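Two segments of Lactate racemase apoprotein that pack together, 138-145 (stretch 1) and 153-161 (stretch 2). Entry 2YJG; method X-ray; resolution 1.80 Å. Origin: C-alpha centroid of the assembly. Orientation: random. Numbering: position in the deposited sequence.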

# COMPACT_ATOMS: atom_id res chain seq x y z
N SER A 138 13.21 -19.67 -6.35
CA SER A 138 13.57 -20.33 -7.60
C SER A 138 12.39 -20.61 -8.50
O SER A 138 12.55 -20.62 -9.72
CB SER A 138 14.29 -21.64 -7.30
OG SER A 138 15.08 -21.47 -6.13
N GLU A 139 11.22 -20.82 -7.90
CA GLU A 139 10.00 -21.13 -8.63
C GLU A 139 9.57 -19.97 -9.51
O GLU A 139 8.96 -20.18 -10.59
CB GLU A 139 8.87 -21.45 -7.63
CG GLU A 139 7.55 -21.99 -8.25
CD GLU A 139 6.39 -22.00 -7.24
OE1 GLU A 139 6.65 -22.06 -6.00
OE2 GLU A 139 5.22 -21.92 -7.68
N ASN A 140 9.87 -18.75 -9.07
CA ASN A 140 9.60 -17.58 -9.89
C ASN A 140 10.73 -17.09 -10.82
O ASN A 140 10.59 -16.04 -11.47
CB ASN A 140 9.16 -16.43 -9.01
CG ASN A 140 8.45 -15.39 -9.79
OD1 ASN A 140 7.66 -15.71 -10.70
ND2 ASN A 140 8.72 -14.11 -9.47
N MET A 141 11.81 -17.87 -10.91
CA MET A 141 12.96 -17.60 -11.79
C MET A 141 12.90 -18.49 -13.01
O MET A 141 12.43 -19.63 -12.89
CB MET A 141 14.29 -17.92 -11.09
CG MET A 141 14.57 -17.19 -9.81
SD MET A 141 14.86 -15.44 -10.09
CE MET A 141 15.12 -14.95 -8.46
N GLU A 142 13.40 -18.01 -14.15
CA GLU A 142 13.56 -18.83 -15.34
C GLU A 142 14.96 -18.73 -15.94
O GLU A 142 15.48 -17.64 -16.16
CB GLU A 142 12.56 -18.40 -16.40
CG GLU A 142 12.47 -19.31 -17.59
CD GLU A 142 11.22 -19.03 -18.43
OE1 GLU A 142 10.15 -18.76 -17.84
OE2 GLU A 142 11.31 -19.07 -19.67
N LEU A 143 15.56 -19.88 -16.22
CA LEU A 143 16.81 -19.91 -16.98
C LEU A 143 16.52 -19.43 -18.38
O LEU A 143 15.61 -19.95 -19.05
CB LEU A 143 17.40 -21.33 -16.97
CG LEU A 143 18.66 -21.61 -17.79
CD1 LEU A 143 19.88 -20.70 -17.36
CD2 LEU A 143 18.99 -23.09 -17.66
N ILE A 144 17.23 -18.39 -18.82
CA ILE A 144 17.04 -17.86 -20.16
C ILE A 144 18.25 -17.91 -21.06
O ILE A 144 18.15 -17.61 -22.23
CB ILE A 144 16.55 -16.42 -20.16
CG1 ILE A 144 17.43 -15.53 -19.27
CG2 ILE A 144 15.04 -16.39 -19.82
CD1 ILE A 144 17.39 -14.05 -19.65
N GLY A 145 19.40 -18.32 -20.55
CA GLY A 145 20.55 -18.31 -21.42
C GLY A 145 21.83 -18.47 -20.66
O GLY A 145 21.81 -18.70 -19.43
N LEU A 153 22.11 -17.68 -16.71
CA LEU A 153 21.36 -16.46 -16.49
C LEU A 153 19.91 -16.84 -16.12
O LEU A 153 19.20 -17.46 -16.93
CB LEU A 153 21.39 -15.60 -17.76
CG LEU A 153 20.52 -14.34 -17.76
CD1 LEU A 153 20.98 -13.53 -16.54
CD2 LEU A 153 20.61 -13.56 -19.05
N GLU A 154 19.50 -16.53 -14.90
CA GLU A 154 18.14 -16.83 -14.44
C GLU A 154 17.52 -15.52 -14.04
O GLU A 154 18.12 -14.79 -13.24
CB GLU A 154 18.19 -17.77 -13.23
CG GLU A 154 19.07 -19.01 -13.57
CD GLU A 154 19.53 -19.83 -12.39
OE1 GLU A 154 19.71 -19.29 -11.28
OE2 GLU A 154 19.74 -21.05 -12.61
N ILE A 155 16.38 -15.18 -14.63
CA ILE A 155 15.67 -13.96 -14.24
C ILE A 155 14.19 -14.20 -13.86
O ILE A 155 13.64 -15.27 -14.14
CB ILE A 155 15.86 -12.83 -15.22
CG1 ILE A 155 15.28 -13.13 -16.61
CG2 ILE A 155 17.39 -12.52 -15.39
CD1 ILE A 155 15.06 -11.91 -17.45
N ASN A 156 13.58 -13.22 -13.21
CA ASN A 156 12.15 -13.29 -12.86
C ASN A 156 11.26 -13.64 -14.07
O ASN A 156 11.32 -12.97 -15.15
CB ASN A 156 11.71 -11.95 -12.27
CG ASN A 156 10.46 -12.03 -11.44
OD1 ASN A 156 9.36 -12.30 -11.96
ND2 ASN A 156 10.59 -11.73 -10.16
N LYS A 157 10.44 -14.67 -13.87
CA LYS A 157 9.53 -15.18 -14.91
C LYS A 157 8.56 -14.16 -15.49
O LYS A 157 8.23 -14.19 -16.66
CB LYS A 157 8.68 -16.35 -14.34
CG LYS A 157 8.62 -17.54 -15.32
CD LYS A 157 8.14 -18.88 -14.66
CE LYS A 157 6.89 -18.71 -13.78
NZ LYS A 157 6.39 -20.03 -13.18
N LEU A 158 8.06 -13.29 -14.64
CA LEU A 158 7.17 -12.22 -15.08
C LEU A 158 7.79 -11.41 -16.17
O LEU A 158 7.14 -11.05 -17.14
CB LEU A 158 6.88 -11.34 -13.88
CG LEU A 158 5.68 -10.41 -14.06
CD1 LEU A 158 4.36 -11.24 -14.04
CD2 LEU A 158 5.72 -9.42 -12.91
N ALA A 159 9.07 -11.08 -16.00
CA ALA A 159 9.81 -10.33 -17.02
C ALA A 159 9.92 -11.08 -18.36
O ALA A 159 9.79 -10.48 -19.43
CB ALA A 159 11.20 -10.00 -16.47
N VAL A 160 10.18 -12.37 -18.26
CA VAL A 160 10.35 -13.26 -19.40
C VAL A 160 9.01 -13.35 -20.17
O VAL A 160 8.97 -13.15 -21.38
CB VAL A 160 10.75 -14.69 -18.96
CG1 VAL A 160 10.96 -15.55 -20.21
CG2 VAL A 160 12.03 -14.68 -18.03
N GLU A 161 7.93 -13.56 -19.44
CA GLU A 161 6.56 -13.70 -20.02
C GLU A 161 5.96 -12.44 -20.66
O GLU A 161 5.07 -12.54 -21.49
CB GLU A 161 5.58 -14.13 -18.92
CG GLU A 161 5.83 -15.47 -18.33
CD GLU A 161 5.03 -15.67 -17.03
OE1 GLU A 161 4.30 -14.71 -16.59
OE2 GLU A 161 5.12 -16.80 -16.47

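The two segments form a twisted antiparallel pair of β-strands, zipped together by backbone hydrogen bonds and padded on one face by aliphatic side chains, with a helix starting where the pairing ends. The strand axes run at 140° to each other and approach to 4.3 Å.

E142 and I155 form the central hydrogen-bonded pair: E142 N donates to I155 O at 2.8 Å, and I155 N returns the bond to E142 O at 3.0 Å. Farther along, I144 N reaches L153 O at 2.9 Å. At the other end K157 N, the first residue of the helix, donates to N140 O at 2.8 Å and nearly straight, so the ladder extends past the strands themselves. Between these bonds lie the close, non-hydrogen-bonded pairs M141–N156 and L143–E154. Here CA-H groups face carbonyl oxygens, as in E154 CA to E142 O at 3.3 Å.

The side chain of I144 supplies much of the apolar packing. Its CD1 lies 3.3 Å from L153 CD2, a tight fit, and 3.8 Å from I155 CG1, while its CG2 meets V160 CG2 of the helix at 3.9 Å. Branched aliphatic residues suit this place because they fill space without polar groups to satisfy. L143 and E154 share the other face, where L143 CD1 lies 4.2 Å from the aliphatic CG of E154; the carboxylate of E154 is bonded elsewhere in the structure.

N156 suits the strand-to-helix junction because its short amide side chain can fold back as an N-cap: OD1 accepts from L158 N at 3.1 Å. Beside the cap, the long side chains of E142 and K157 meet through E142 OE1 and K157 CG, 3.2 Å apart. G145 adopts backbone angles at which a CB would jam against the preceding carbonyl oxygen, so glycine fits there.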